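Local structure of phosphoribosylaminoimidazole-succinocarboxamide synthase (Saccharomyces cerevisiae, 1OBD) at residues T216-G221 with E234-D239; I115-I120 with D186-V191; T30-A35 with S106-K111; V20-E25 with V34-I39. The protein catalyses the ATP-dependent joining of L-aspartate to the carboxylated aminoimidazole ribotide CAIR, giving SAICAR in de novo purine biosynthesis. All blocks are in the same frame, centred on the assembly; numbering follows the deposited sequence. Where two conformers were deposited one is given.

Contact 1: T216-G221 with E234-D239. With MG (magnesium ion), chain F; ATP (adenosine-5'-triphosphate), chain B.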
# COMPACT_ATOMS: atom_id res chain seq x y z
N THR A 216 4.22 1.26 -7.26
CA THR A 216 3.98 0.98 -5.87
C THR A 216 4.81 1.91 -5.00
O THR A 216 5.86 2.40 -5.42
CB THR A 216 4.28 -0.48 -5.57
OG1 THR A 216 3.63 -0.85 -4.35
CG2 THR A 216 5.76 -0.78 -5.34
N LYS A 217 4.35 2.13 -3.78
CA LYS A 217 5.02 2.92 -2.77
C LYS A 217 5.43 2.02 -1.63
O LYS A 217 4.59 1.46 -0.93
CB LYS A 217 4.11 4.02 -2.26
CG LYS A 217 4.77 4.95 -1.31
CD LYS A 217 3.85 6.17 -0.96
CE LYS A 217 2.53 5.76 -0.35
NZ LYS A 217 2.75 5.21 1.03
N PHE A 218 6.73 1.93 -1.45
CA PHE A 218 7.30 1.23 -0.31
C PHE A 218 7.79 2.21 0.74
O PHE A 218 8.19 3.34 0.42
CB PHE A 218 8.54 0.43 -0.71
CG PHE A 218 8.31 -0.73 -1.68
CD1 PHE A 218 7.51 -1.81 -1.36
CD2 PHE A 218 8.95 -0.76 -2.91
CE1 PHE A 218 7.35 -2.86 -2.27
CE2 PHE A 218 8.80 -1.82 -3.79
CZ PHE A 218 8.02 -2.86 -3.48
N GLU A 219 7.83 1.76 1.99
CA GLU A 219 8.61 2.42 2.99
C GLU A 219 9.54 1.40 3.62
O GLU A 219 9.21 0.20 3.75
CB GLU A 219 7.74 3.08 4.06
CG GLU A 219 6.95 4.29 3.57
CD GLU A 219 6.15 4.95 4.68
OE1 GLU A 219 5.34 5.85 4.37
OE2 GLU A 219 6.29 4.54 5.86
N PHE A 220 10.70 1.88 4.01
CA PHE A 220 11.76 1.08 4.59
C PHE A 220 12.22 1.62 5.92
O PHE A 220 12.18 2.83 6.16
CB PHE A 220 12.97 0.99 3.64
CG PHE A 220 12.66 0.31 2.35
CD1 PHE A 220 12.66 -1.06 2.27
CD2 PHE A 220 12.36 1.04 1.22
CE1 PHE A 220 12.39 -1.69 1.10
CE2 PHE A 220 12.06 0.42 0.04
CZ PHE A 220 12.09 -0.96 -0.03
N GLY A 221 12.70 0.72 6.78
CA GLY A 221 13.44 1.07 7.96
C GLY A 221 14.86 0.61 7.83
O GLY A 221 15.24 -0.04 6.86
N GLU A 234 2.92 -0.63 4.35
CA GLU A 234 1.96 -1.36 3.53
C GLU A 234 2.74 -1.93 2.33
O GLU A 234 3.55 -1.20 1.77
CB GLU A 234 0.81 -0.41 3.02
CG GLU A 234 -0.51 -0.40 3.79
CD GLU A 234 -1.54 -1.39 3.24
OE1 GLU A 234 -2.32 -1.09 2.26
OE2 GLU A 234 -1.55 -2.49 3.80
N VAL A 235 2.54 -3.20 1.95
CA VAL A 235 3.25 -3.77 0.78
C VAL A 235 2.31 -4.27 -0.32
O VAL A 235 1.54 -5.22 -0.13
CB VAL A 235 4.17 -4.91 1.28
CG1 VAL A 235 4.91 -5.55 0.14
CG2 VAL A 235 5.08 -4.37 2.38
N LEU A 236 2.40 -3.61 -1.47
CA LEU A 236 1.81 -4.06 -2.72
C LEU A 236 0.30 -4.33 -2.62
O LEU A 236 -0.22 -5.32 -3.14
CB LEU A 236 2.60 -5.23 -3.29
CG LEU A 236 3.96 -4.78 -3.82
CD1 LEU A 236 4.94 -5.90 -3.81
CD2 LEU A 236 3.83 -4.24 -5.26
N THR A 237 -0.40 -3.43 -1.97
CA THR A 237 -1.87 -3.50 -1.99
C THR A 237 -2.42 -2.46 -2.93
O THR A 237 -1.71 -1.57 -3.39
CB THR A 237 -2.45 -3.23 -0.62
OG1 THR A 237 -2.32 -1.84 -0.34
CG2 THR A 237 -1.71 -3.99 0.50
N PRO A 238 -3.69 -2.58 -3.28
CA PRO A 238 -4.29 -1.56 -4.12
C PRO A 238 -4.37 -0.16 -3.50
O PRO A 238 -4.59 0.79 -4.22
CB PRO A 238 -5.67 -2.12 -4.44
CG PRO A 238 -5.70 -3.44 -3.99
CD PRO A 238 -4.60 -3.70 -3.00
N ASP A 239 -4.17 -0.03 -2.21
CA ASP A 239 -4.04 1.26 -1.59
C ASP A 239 -2.64 1.85 -1.68
O ASP A 239 -2.50 3.04 -1.67
CB ASP A 239 -4.44 1.22 -0.11
CG ASP A 239 -5.94 1.19 0.12
OD1 ASP A 239 -6.33 0.89 1.27
OD2 ASP A 239 -6.74 1.47 -0.78
MG MG F . 0.34 -3.57 3.56
PG ATP B . -1.82 7.06 4.92
O1G ATP B . -3.17 6.43 5.01
O2G ATP B . -0.72 6.02 4.61
O3G ATP B . -1.87 8.14 3.83
PB ATP B . -0.45 7.36 7.36
O1B ATP B . -0.46 8.34 8.46
O2B ATP B . 0.92 7.12 6.73
O3B ATP B . -1.52 7.84 6.30
PA ATP B . -0.46 4.54 7.91
O1A ATP B . -1.59 3.60 8.00
O2A ATP B . 0.39 4.33 6.67
O3A ATP B . -1.08 6.00 7.90
O5' ATP B . 0.38 4.49 9.26
C5' ATP B . 1.64 3.88 9.27
C4' ATP B . 2.61 4.76 10.03
O4' ATP B . 3.62 3.96 10.58
C3' ATP B . 3.30 5.70 9.08
O3' ATP B . 3.65 6.86 9.85
C2' ATP B . 4.50 4.88 8.62
O2' ATP B . 5.61 5.56 8.11
C1' ATP B . 4.87 4.22 9.94
N9 ATP B . 5.49 2.88 9.97
C8 ATP B . 5.27 1.92 9.02
N7 ATP B . 5.92 0.84 9.41
C5 ATP B . 6.59 1.05 10.57
C6 ATP B . 7.43 0.32 11.43
N6 ATP B . 7.64 -0.98 11.37
N1 ATP B . 7.93 0.93 12.55
C2 ATP B . 7.61 2.22 12.86
N3 ATP B . 6.80 2.95 12.05
C4 ATP B . 6.30 2.37 10.93
O HOH W 1 3.63 -1.02 -1.68
O HOH W 2 6.40 -0.80 2.14

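Contact 2: I115-I120 with D186-V191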
# COMPACT_ATOMS: atom_id res chain seq x y z
N ILE A 115 13.47 5.12 7.44
CA ILE A 115 14.12 5.95 6.48
C ILE A 115 12.98 6.87 6.00
O ILE A 115 12.03 6.42 5.39
CB ILE A 115 14.71 5.09 5.38
CG1 ILE A 115 15.75 4.13 5.98
CG2 ILE A 115 15.33 5.97 4.33
CD1 ILE A 115 16.22 3.04 5.04
N PRO A 116 13.05 8.19 6.29
CA PRO A 116 11.93 9.09 5.97
C PRO A 116 11.89 9.52 4.52
O PRO A 116 12.25 10.62 4.10
CB PRO A 116 12.17 10.25 6.92
CG PRO A 116 13.63 10.31 7.09
CD PRO A 116 14.14 8.89 7.01
N LEU A 117 11.39 8.59 3.73
CA LEU A 117 11.28 8.68 2.31
C LEU A 117 10.14 7.78 1.83
O LEU A 117 9.98 6.66 2.31
CB LEU A 117 12.62 8.21 1.81
CG LEU A 117 12.94 8.50 0.40
CD1 LEU A 117 12.98 10.00 0.07
CD2 LEU A 117 14.27 7.87 0.03
N GLU A 118 9.33 8.25 0.88
CA GLU A 118 8.37 7.40 0.20
C GLU A 118 9.04 6.84 -1.04
O GLU A 118 9.40 7.59 -1.96
CB GLU A 118 7.07 8.14 -0.13
CG GLU A 118 6.26 8.51 1.09
CD GLU A 118 5.01 9.29 0.74
OE1 GLU A 118 5.00 9.95 -0.32
OE2 GLU A 118 4.02 9.24 1.50
N VAL A 119 9.25 5.54 -1.06
CA VAL A 119 10.04 4.90 -2.11
C VAL A 119 9.13 4.34 -3.18
O VAL A 119 8.69 3.21 -3.11
CB VAL A 119 11.01 3.89 -1.56
CG1 VAL A 119 11.85 3.27 -2.68
CG2 VAL A 119 11.89 4.51 -0.48
N ILE A 120 8.78 5.19 -4.12
CA ILE A 120 7.90 4.80 -5.22
C ILE A 120 8.79 4.19 -6.32
O ILE A 120 9.84 4.74 -6.67
CB ILE A 120 7.13 6.00 -5.77
CG1 ILE A 120 6.20 6.60 -4.74
CG2 ILE A 120 6.36 5.62 -7.01
CD1 ILE A 120 5.70 7.96 -5.18
N ASP A 186 24.42 6.92 0.25
CA ASP A 186 24.55 5.49 0.17
C ASP A 186 23.21 4.83 0.55
O ASP A 186 22.78 3.87 -0.04
CB ASP A 186 25.76 4.93 0.93
CG ASP A 186 26.00 3.50 0.58
OD1 ASP A 186 25.86 2.63 1.47
OD2 ASP A 186 26.29 3.20 -0.60
N LEU A 187 22.53 5.35 1.53
CA LEU A 187 21.29 4.78 1.95
C LEU A 187 20.19 4.91 0.83
O LEU A 187 19.43 3.96 0.54
CB LEU A 187 20.88 5.43 3.24
CG LEU A 187 19.70 4.75 3.85
CD1 LEU A 187 19.96 3.21 4.03
CD2 LEU A 187 19.43 5.44 5.18
N SER A 188 20.11 6.08 0.21
CA SER A 188 19.21 6.25 -0.92
C SER A 188 19.51 5.28 -2.04
O SER A 188 18.59 4.77 -2.66
CB SER A 188 19.24 7.70 -1.46
OG SER A 188 18.02 7.92 -2.12
N ARG A 189 20.78 5.07 -2.33
CA ARG A 189 21.16 4.16 -3.38
C ARG A 189 20.70 2.74 -3.03
O ARG A 189 20.18 2.03 -3.89
CB ARG A 189 22.69 4.22 -3.59
CG ARG A 189 23.33 3.28 -4.59
CD ARG A 189 24.88 3.34 -4.57
NE ARG A 189 25.50 2.04 -4.33
CZ ARG A 189 25.50 1.39 -3.16
NH1 ARG A 189 24.90 1.91 -2.10
NH2 ARG A 189 26.16 0.24 -3.04
N ARG A 190 20.89 2.34 -1.79
CA ARG A 190 20.55 0.99 -1.36
C ARG A 190 19.04 0.79 -1.42
O ARG A 190 18.58 -0.27 -1.87
CB ARG A 190 21.07 0.71 0.04
CG ARG A 190 22.56 0.54 0.17
CD ARG A 190 23.03 0.56 1.59
NE ARG A 190 22.55 -0.59 2.35
CZ ARG A 190 22.56 -0.69 3.67
NH1 ARG A 190 23.01 0.29 4.42
NH2 ARG A 190 22.15 -1.79 4.23
N VAL A 191 18.25 1.78 -0.97
CA VAL A 191 16.80 1.57 -0.99
C VAL A 191 16.29 1.58 -2.42
O VAL A 191 15.40 0.81 -2.73
CB VAL A 191 15.95 2.53 -0.09
CG1 VAL A 191 16.45 2.53 1.34
CG2 VAL A 191 15.86 3.89 -0.63

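Contact 3: T30-A35 with S106-K111. With AMP (adenosine monophosphate), chain G; ATP (adenosine-5'-triphosphate), chain B.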
# COMPACT_ATOMS: atom_id res chain seq x y z
N THR A 30 7.17 -2.30 19.94
CA THR A 30 6.18 -3.00 19.14
C THR A 30 4.96 -2.16 18.90
O THR A 30 4.48 -1.50 19.82
CB THR A 30 5.76 -4.28 19.86
OG1 THR A 30 6.92 -4.98 20.34
CG2 THR A 30 5.04 -5.22 18.97
N LEU A 31 4.45 -2.23 17.67
CA LEU A 31 3.23 -1.56 17.24
C LEU A 31 2.22 -2.58 16.76
O LEU A 31 2.58 -3.70 16.39
CB LEU A 31 3.52 -0.58 16.12
CG LEU A 31 4.51 0.53 16.45
CD1 LEU A 31 4.84 1.35 15.15
CD2 LEU A 31 3.97 1.46 17.53
N LEU A 32 0.97 -2.16 16.75
CA LEU A 32 -0.15 -2.95 16.23
C LEU A 32 -0.78 -2.14 15.11
O LEU A 32 -1.27 -1.02 15.32
CB LEU A 32 -1.18 -3.22 17.31
CG LEU A 32 -2.37 -4.08 16.92
CD1 LEU A 32 -1.88 -5.50 16.63
CD2 LEU A 32 -3.42 -4.06 18.02
N PHE A 33 -0.74 -2.67 13.90
CA PHE A 33 -1.30 -2.02 12.70
C PHE A 33 -2.65 -2.64 12.40
O PHE A 33 -2.69 -3.80 12.02
CB PHE A 33 -0.41 -2.24 11.48
CG PHE A 33 0.82 -1.37 11.39
CD1 PHE A 33 1.42 -1.18 10.17
CD2 PHE A 33 1.42 -0.78 12.46
CE1 PHE A 33 2.55 -0.39 10.03
CE2 PHE A 33 2.54 0.02 12.33
CZ PHE A 33 3.09 0.23 11.11
N VAL A 34 -3.72 -1.87 12.55
CA VAL A 34 -5.06 -2.36 12.34
C VAL A 34 -5.61 -1.73 11.07
O VAL A 34 -5.83 -0.54 10.99
CB VAL A 34 -5.98 -2.09 13.54
CG1 VAL A 34 -7.31 -2.80 13.32
CG2 VAL A 34 -5.36 -2.46 14.87
N ALA A 35 -5.77 -2.56 10.04
CA ALA A 35 -6.34 -2.11 8.78
C ALA A 35 -7.86 -2.08 8.90
O ALA A 35 -8.48 -3.12 9.08
CB ALA A 35 -5.93 -3.04 7.65
N SER A 106 -5.10 -7.26 11.70
CA SER A 106 -4.06 -6.64 12.53
C SER A 106 -2.73 -7.33 12.38
O SER A 106 -2.66 -8.56 12.36
CB SER A 106 -4.49 -6.69 13.99
OG SER A 106 -5.70 -6.02 14.22
N LEU A 107 -1.71 -6.52 12.33
CA LEU A 107 -0.35 -7.01 12.25
C LEU A 107 0.46 -6.46 13.41
O LEU A 107 0.47 -5.26 13.68
CB LEU A 107 0.29 -6.61 10.95
CG LEU A 107 -0.30 -7.30 9.72
CD1 LEU A 107 0.36 -6.74 8.47
CD2 LEU A 107 -0.22 -8.79 9.76
N LEU A 108 1.16 -7.35 14.09
CA LEU A 108 2.09 -7.04 15.15
C LEU A 108 3.45 -6.79 14.53
O LEU A 108 3.99 -7.67 13.84
CB LEU A 108 2.14 -8.17 16.17
CG LEU A 108 2.83 -7.85 17.48
CD1 LEU A 108 1.96 -6.88 18.28
CD2 LEU A 108 3.09 -9.13 18.28
N VAL A 109 3.99 -5.59 14.74
CA VAL A 109 5.21 -5.21 14.03
C VAL A 109 6.25 -4.62 14.96
O VAL A 109 5.92 -3.96 15.95
CB VAL A 109 4.92 -4.29 12.83
CG1 VAL A 109 3.89 -4.87 11.90
CG2 VAL A 109 4.52 -2.91 13.26
N HIS A 110 7.51 -4.89 14.65
CA HIS A 110 8.61 -4.26 15.35
C HIS A 110 8.73 -2.81 14.93
O HIS A 110 8.68 -2.48 13.72
CB HIS A 110 9.93 -4.97 14.96
CG HIS A 110 10.04 -6.38 15.43
ND1 HIS A 110 10.17 -6.72 16.76
CD2 HIS A 110 10.06 -7.56 14.74
CE1 HIS A 110 10.25 -8.03 16.88
NE2 HIS A 110 10.18 -8.57 15.67
N LYS A 111 8.91 -1.94 15.92
CA LYS A 111 9.26 -0.55 15.71
C LYS A 111 10.61 -0.48 15.15
O LYS A 111 11.56 -1.00 15.74
CB LYS A 111 9.40 0.17 17.02
CG LYS A 111 8.17 0.66 17.49
CD LYS A 111 8.40 1.62 18.67
CE LYS A 111 7.14 1.79 19.44
NZ LYS A 111 7.43 2.49 20.72
P AMP G . 3.13 -17.75 10.76
O1P AMP G . 3.40 -19.27 10.67
O2P AMP G . 4.05 -17.04 9.84
O3P AMP G . 3.36 -17.27 12.21
O5' AMP G . 1.60 -17.44 10.37
C5' AMP G . 0.53 -18.09 11.03
C4' AMP G . -0.68 -17.17 11.18
O4' AMP G . -0.36 -16.06 12.01
C3' AMP G . -1.14 -16.61 9.84
O3' AMP G . -2.51 -16.87 9.65
C2' AMP G . -0.86 -15.12 9.91
O2' AMP G . -1.94 -14.36 9.41
C1' AMP G . -0.63 -14.82 11.38
N9 AMP G . 0.51 -13.92 11.67
C8 AMP G . 1.83 -14.20 11.46
N7 AMP G . 2.58 -13.13 11.84
C5 AMP G . 1.75 -12.18 12.29
C6 AMP G . 2.02 -10.92 12.79
N6 AMP G . 3.27 -10.48 12.89
N1 AMP G . 0.94 -10.15 13.21
C2 AMP G . -0.36 -10.61 13.09
N3 AMP G . -0.63 -11.87 12.59
C4 AMP G . 0.43 -12.64 12.19
PG ATP B . -1.82 7.06 4.92
O1G ATP B . -3.17 6.43 5.01
O2G ATP B . -0.72 6.02 4.61
O3G ATP B . -1.87 8.14 3.83
PB ATP B . -0.45 7.36 7.36
O1B ATP B . -0.46 8.34 8.46
O2B ATP B . 0.92 7.12 6.73
O3B ATP B . -1.52 7.84 6.30
PA ATP B . -0.46 4.54 7.91
O1A ATP B . -1.59 3.60 8.00
O2A ATP B . 0.39 4.33 6.67
O3A ATP B . -1.08 6.00 7.90
O5' ATP B . 0.38 4.49 9.26
C5' ATP B . 1.64 3.88 9.27
C4' ATP B . 2.61 4.76 10.03
O4' ATP B . 3.62 3.96 10.58
C3' ATP B . 3.30 5.70 9.08
O3' ATP B . 3.65 6.86 9.85
C2' ATP B . 4.50 4.88 8.62
O2' ATP B . 5.61 5.56 8.11
C1' ATP B . 4.87 4.22 9.94
N9 ATP B . 5.49 2.88 9.97
C8 ATP B . 5.27 1.92 9.02
N7 ATP B . 5.92 0.84 9.41
C5 ATP B . 6.59 1.05 10.57
C6 ATP B . 7.43 0.32 11.43
N6 ATP B . 7.64 -0.98 11.37
N1 ATP B . 7.93 0.93 12.55
C2 ATP B . 7.61 2.22 12.86
N3 ATP B . 6.80 2.95 12.05
C4 ATP B . 6.30 2.37 10.93
O HOH W 3 8.99 -6.21 19.13

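Contact 4: V20-E25 with V34-I39. With ATP (adenosine-5'-triphosphate), chain B.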
# COMPACT_ATOMS: atom_id res chain seq x y z
N VAL A 20 -6.76 4.76 6.41
CA VAL A 20 -7.32 3.43 6.46
C VAL A 20 -6.87 2.64 7.66
O VAL A 20 -7.57 1.78 8.14
CB VAL A 20 -6.96 2.64 5.18
CG1 VAL A 20 -7.29 1.17 5.28
CG2 VAL A 20 -7.55 3.28 3.95
N ARG A 21 -5.72 2.92 8.22
CA ARG A 21 -5.17 2.13 9.32
C ARG A 21 -5.13 2.90 10.64
O ARG A 21 -4.90 4.10 10.66
CB ARG A 21 -3.80 1.67 8.92
CG ARG A 21 -3.85 0.72 7.68
CD ARG A 21 -2.56 -0.04 7.38
NE ARG A 21 -1.41 0.83 7.21
CZ ARG A 21 -0.18 0.37 6.95
NH1 ARG A 21 0.07 -0.92 6.84
NH2 ARG A 21 0.79 1.23 6.83
N ASP A 22 -5.39 2.17 11.72
CA ASP A 22 -5.25 2.65 13.10
C ASP A 22 -4.01 1.98 13.67
O ASP A 22 -3.93 0.77 13.61
CB ASP A 22 -6.53 2.31 13.91
CG ASP A 22 -7.85 2.82 13.25
OD1 ASP A 22 -8.93 2.47 13.76
OD2 ASP A 22 -7.89 3.60 12.27
N ILE A 23 -3.09 2.74 14.21
CA ILE A 23 -1.82 2.25 14.73
C ILE A 23 -1.77 2.46 16.24
O ILE A 23 -1.92 3.58 16.71
CB ILE A 23 -0.64 3.01 14.11
CG1 ILE A 23 -0.70 3.01 12.60
CG2 ILE A 23 0.65 2.43 14.62
CD1 ILE A 23 0.56 3.46 11.98
N TYR A 24 -1.58 1.38 16.96
CA TYR A 24 -1.47 1.39 18.41
C TYR A 24 -0.06 1.00 18.89
O TYR A 24 0.64 0.23 18.23
CB TYR A 24 -2.48 0.44 19.07
CG TYR A 24 -3.91 0.85 18.84
CD1 TYR A 24 -4.54 1.67 19.74
CD2 TYR A 24 -4.61 0.46 17.72
CE1 TYR A 24 -5.81 2.08 19.55
CE2 TYR A 24 -5.90 0.87 17.52
CZ TYR A 24 -6.51 1.69 18.44
OH TYR A 24 -7.81 2.12 18.23
N GLU A 25 0.33 1.46 20.07
CA GLU A 25 1.58 1.06 20.67
C GLU A 25 1.36 -0.11 21.61
O GLU A 25 0.57 -0.01 22.56
CB GLU A 25 2.16 2.21 21.47
CG GLU A 25 3.56 1.88 22.00
CD GLU A 25 4.24 3.13 22.51
OE1 GLU A 25 5.27 3.54 21.96
OE2 GLU A 25 3.69 3.71 23.47
N VAL A 34 -3.72 -1.87 12.55
CA VAL A 34 -5.06 -2.36 12.34
C VAL A 34 -5.61 -1.73 11.07
O VAL A 34 -5.83 -0.54 10.99
CB VAL A 34 -5.98 -2.09 13.54
CG1 VAL A 34 -7.31 -2.80 13.32
CG2 VAL A 34 -5.36 -2.46 14.87
N ALA A 35 -5.77 -2.56 10.04
CA ALA A 35 -6.34 -2.11 8.78
C ALA A 35 -7.86 -2.08 8.90
O ALA A 35 -8.48 -3.12 9.08
CB ALA A 35 -5.93 -3.04 7.65
N THR A 36 -8.45 -0.90 8.79
CA THR A 36 -9.90 -0.80 8.83
C THR A 36 -10.46 -1.02 7.42
O THR A 36 -9.73 -1.22 6.45
CB THR A 36 -10.36 0.52 9.38
OG1 THR A 36 -10.17 1.55 8.41
CG2 THR A 36 -9.63 0.85 10.67
N ASP A 37 -11.78 -0.93 7.33
CA ASP A 37 -12.50 -1.06 6.07
C ASP A 37 -12.81 0.27 5.40
O ASP A 37 -13.56 0.30 4.42
CB ASP A 37 -13.79 -1.85 6.31
CG ASP A 37 -13.55 -3.28 6.71
OD1 ASP A 37 -14.49 -3.87 7.31
OD2 ASP A 37 -12.48 -3.83 6.46
N ARG A 38 -12.20 1.34 5.88
CA ARG A 38 -12.32 2.62 5.21
C ARG A 38 -11.68 2.58 3.82
O ARG A 38 -10.79 1.79 3.56
CB ARG A 38 -11.68 3.70 6.06
CG ARG A 38 -12.29 3.86 7.44
CD ARG A 38 -11.68 4.99 8.21
NE ARG A 38 -10.21 4.99 8.44
CZ ARG A 38 -9.58 4.64 9.53
NH1 ARG A 38 -10.20 4.15 10.57
NH2 ARG A 38 -8.24 4.80 9.58
N ILE A 39 -12.16 3.48 2.97
CA ILE A 39 -11.67 3.58 1.61
C ILE A 39 -11.60 5.06 1.26
O ILE A 39 -12.44 5.84 1.72
CB ILE A 39 -12.57 2.80 0.60
CG1 ILE A 39 -11.99 2.86 -0.81
CG2 ILE A 39 -14.01 3.25 0.67
CD1 ILE A 39 -12.62 1.81 -1.74
PG ATP B . -1.82 7.06 4.92
O1G ATP B . -3.17 6.43 5.01
O2G ATP B . -0.72 6.02 4.61
O3G ATP B . -1.87 8.14 3.83
PB ATP B . -0.45 7.36 7.36
O1B ATP B . -0.46 8.34 8.46
O2B ATP B . 0.92 7.12 6.73
O3B ATP B . -1.52 7.84 6.30
PA ATP B . -0.46 4.54 7.91
O1A ATP B . -1.59 3.60 8.00
O2A ATP B . 0.39 4.33 6.67
O3A ATP B . -1.08 6.00 7.90
O5' ATP B . 0.38 4.49 9.26
C5' ATP B . 1.64 3.88 9.27
C4' ATP B . 2.61 4.76 10.03
O4' ATP B . 3.62 3.96 10.58
C3' ATP B . 3.30 5.70 9.08
O3' ATP B . 3.65 6.86 9.85
C2' ATP B . 4.50 4.88 8.62
O2' ATP B . 5.61 5.56 8.11
C1' ATP B . 4.87 4.22 9.94
N9 ATP B . 5.49 2.88 9.97
C8 ATP B . 5.27 1.92 9.02
N7 ATP B . 5.92 0.84 9.41
C5 ATP B . 6.59 1.05 10.57
C6 ATP B . 7.43 0.32 11.43
N6 ATP B . 7.64 -0.98 11.37
N1 ATP B . 7.93 0.93 12.55
C2 ATP B . 7.61 2.22 12.86
N3 ATP B . 6.80 2.95 12.05
C4 ATP B . 6.30 2.37 10.93

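Contact 1: T216-G221 with E234-D239
L236 lays its isobutyl end across T216 and against the rim of the F218 ring. Its CD2 comes within 3.5 Å of T216 OG1, the two side chains crossing at about a right angle, while L236 CD1 meets the edge of the F218 ring at CE1, 4.2 Å away. V235 CG1 approaches the same ring edge. Within the strand, T216 CG2 sits over one face of that ring, toward its rim, 3.5 Å above the plane.

No direct hydrogen bond joins 216-221 to 234-239; two waters bridge them instead. One water donates to K217 O, accepts from L236 N at 2.9 Å and also pairs with T216 OG1, whose hydroxyl, anti to the backbone N (chi1 -161°), has a second partner in S241. Another accepts from E219 N and donates to E234 O. They span a beta hairpin whose second strand is broken here, L236 having a left-handed backbone conformation.

Both segments also reach the nucleotide site. E219 OE2 accepts the ribose hydroxyl O2' of ATP at 2.6 Å, and E234 OE2 binds a magnesium ion at 2.2 Å, which S61 OG also binds. T237 OG1 donates to the other oxygen, E234 OE1, from above the carboxylate plane, which helps fix its rotation.

Helix 185-208 packs on T216, F218 and L236, helix 53-67 on V235, and strand 113-122 pairs with strand 211-223.

Contact 2: I115-I120 with D186-V191
I115 meets both L187 and V191, two residues one helical turn apart, through the end of its side chain. With CG1 anti to the carbonyl carbon (chi1 -61°) and the chain extended beyond it, CD1 is carried out to the helix and touches V191 CG1 at 3.7 Å and L187 CD1 at 3.9 Å, tip to tip in both cases. The second methyl of L187, CD2, reaches back along the isoleucine to CG1 at 4.0 Å. V183 of the preceding helix 176-183 and I222 of strand 211-223 also pack on I115.

P116 is the centre of an inverse gamma turn, in which L117 N donates to I115 O at 2.8 Å. The turn leaves I115 and L117 both directed at the helix. L117 is the looser neighbour: its CD2 lies 4.3 Å from V191 CG2, the other methyl of the valine that I115 meets through CG1, and in the conformer given S188 OG is as near. A179 and I174 are also against the leucine.

This is a helix laid on a beta sheet: helix 185-208 is approached by strand 113-122, and the same helix runs on to strand 211-223, the antiparallel neighbour of that strand. Backbone bonds of I115 with F220 and of V119 with F218 tie the two strands together, and E118 makes a backbone bond with S162 of strand 153-163.

V119 returns to the helix side, where its CG2 crosses V191 CG2 obliquely at 4.0 Å; F159 and F220 lie against the same valine.

Contact 3: T30-A35 with S106-K111
F33 turns its ring with CG anti to the carbonyl carbon (chi1 -79°), and V109, with CG1 anti to its own (chi1 -53°), leaves CG2 between the backbone N and the carbonyl carbon. This is the branch that stands over one face of the ring, a CH-pi contact with V109 CG2 4.0 Å from the F33 ring centroid, displaced toward the rim. The edge of the ring faces the adenine of ATP, with F33 CZ 3.4 Å from N7. A leucine here, without a flat ring, would probably leave the V109 methyl without the face it rests on and open a gap beside the adenine.

On the same sheet face L31 extends CD1 to adenine C2 at 3.7 Å, and the aliphatic part of K111 crosses L31 at about a right angle. H110 O accepts from ATP N6 at 3.0 Å, a backbone grip on the exocyclic amine. On the other face T30 CG2 meets L108 CD1 at 3.6 Å.

The strands are antiparallel, with L31-V109 and F33-L107 as hydrogen-bonded pairs; F33 N to L107 O is nearly straight at the hydrogen (177°). L108 N points outward from this pairing and donates to N1 of a bound AMP at 2.9 Å.

Strand 30-35 lies between strands 21-27 and 106-110 in a four-stranded antiparallel sheet, with helix 53-67 against A35 and L107.

Contact 4: V20-E25 with V34-I39
V20, V34 and R38 carry most of the buried surface. V20 uses both backbone and side chain: its carbonyl O accepts from T36 N at 2.9 Å and from T36 OG1 at 2.6 Å, the two donors arriving from opposite faces of its plane. T36 OG1 accepts from R38 N in an ST turn, while V20 CG1 lies by T36 O and CG2 by R38 O.

V34 exchanges backbone bonds with D22 in the antiparallel hairpin, and its CG2 touches the edge of the Y24 ring.

R38, bent at chi3 (-57°), brings NH1 and NH2 end-on to a single oxygen, OD2 in the D22 conformer given, at 2.9 and 3.0 Å. The carboxylate and guanidinium planes are 18° apart, NH1 taking the syn lone pair; K19 O and T4 O also hold the arginine, and T6 holds D22 OD1. A methionine in place of R38 would probably leave the D22 carboxylate without its charged mate and K19 O without this donor.

R21 points to the other sheet face, where NE donates to ATP O1A at 2.9 Å and NH2 to O2A. D233, salt-bridged to NH2, probably helps position R21, whose charge is likely to offset that of the alpha-phosphate.

Overall arrangement
Along the chain the order is contact 4, whose strand 30-35 also opens contact 3, then contact 2, then contact 1. Contacts 3 and 4 share V34 and A35, lie about 10 Å apart between centres, and belong to the four-stranded antiparallel sheet. Contacts 1 and 2, about 13 Å apart, meet where strands 211-223 and 113-122 pair in the six-stranded mixed sheet. Contacts 2 and 4 are the most distant, with centres about 25 Å apart. ATP is touched by contacts 1, 3 and 4, so both sheets contribute to its site: contact 3 meets the adenine, contact 1 the ribose and contact 4 the alpha-phosphate. Contact 2 backs the second sheet with helix 185-208.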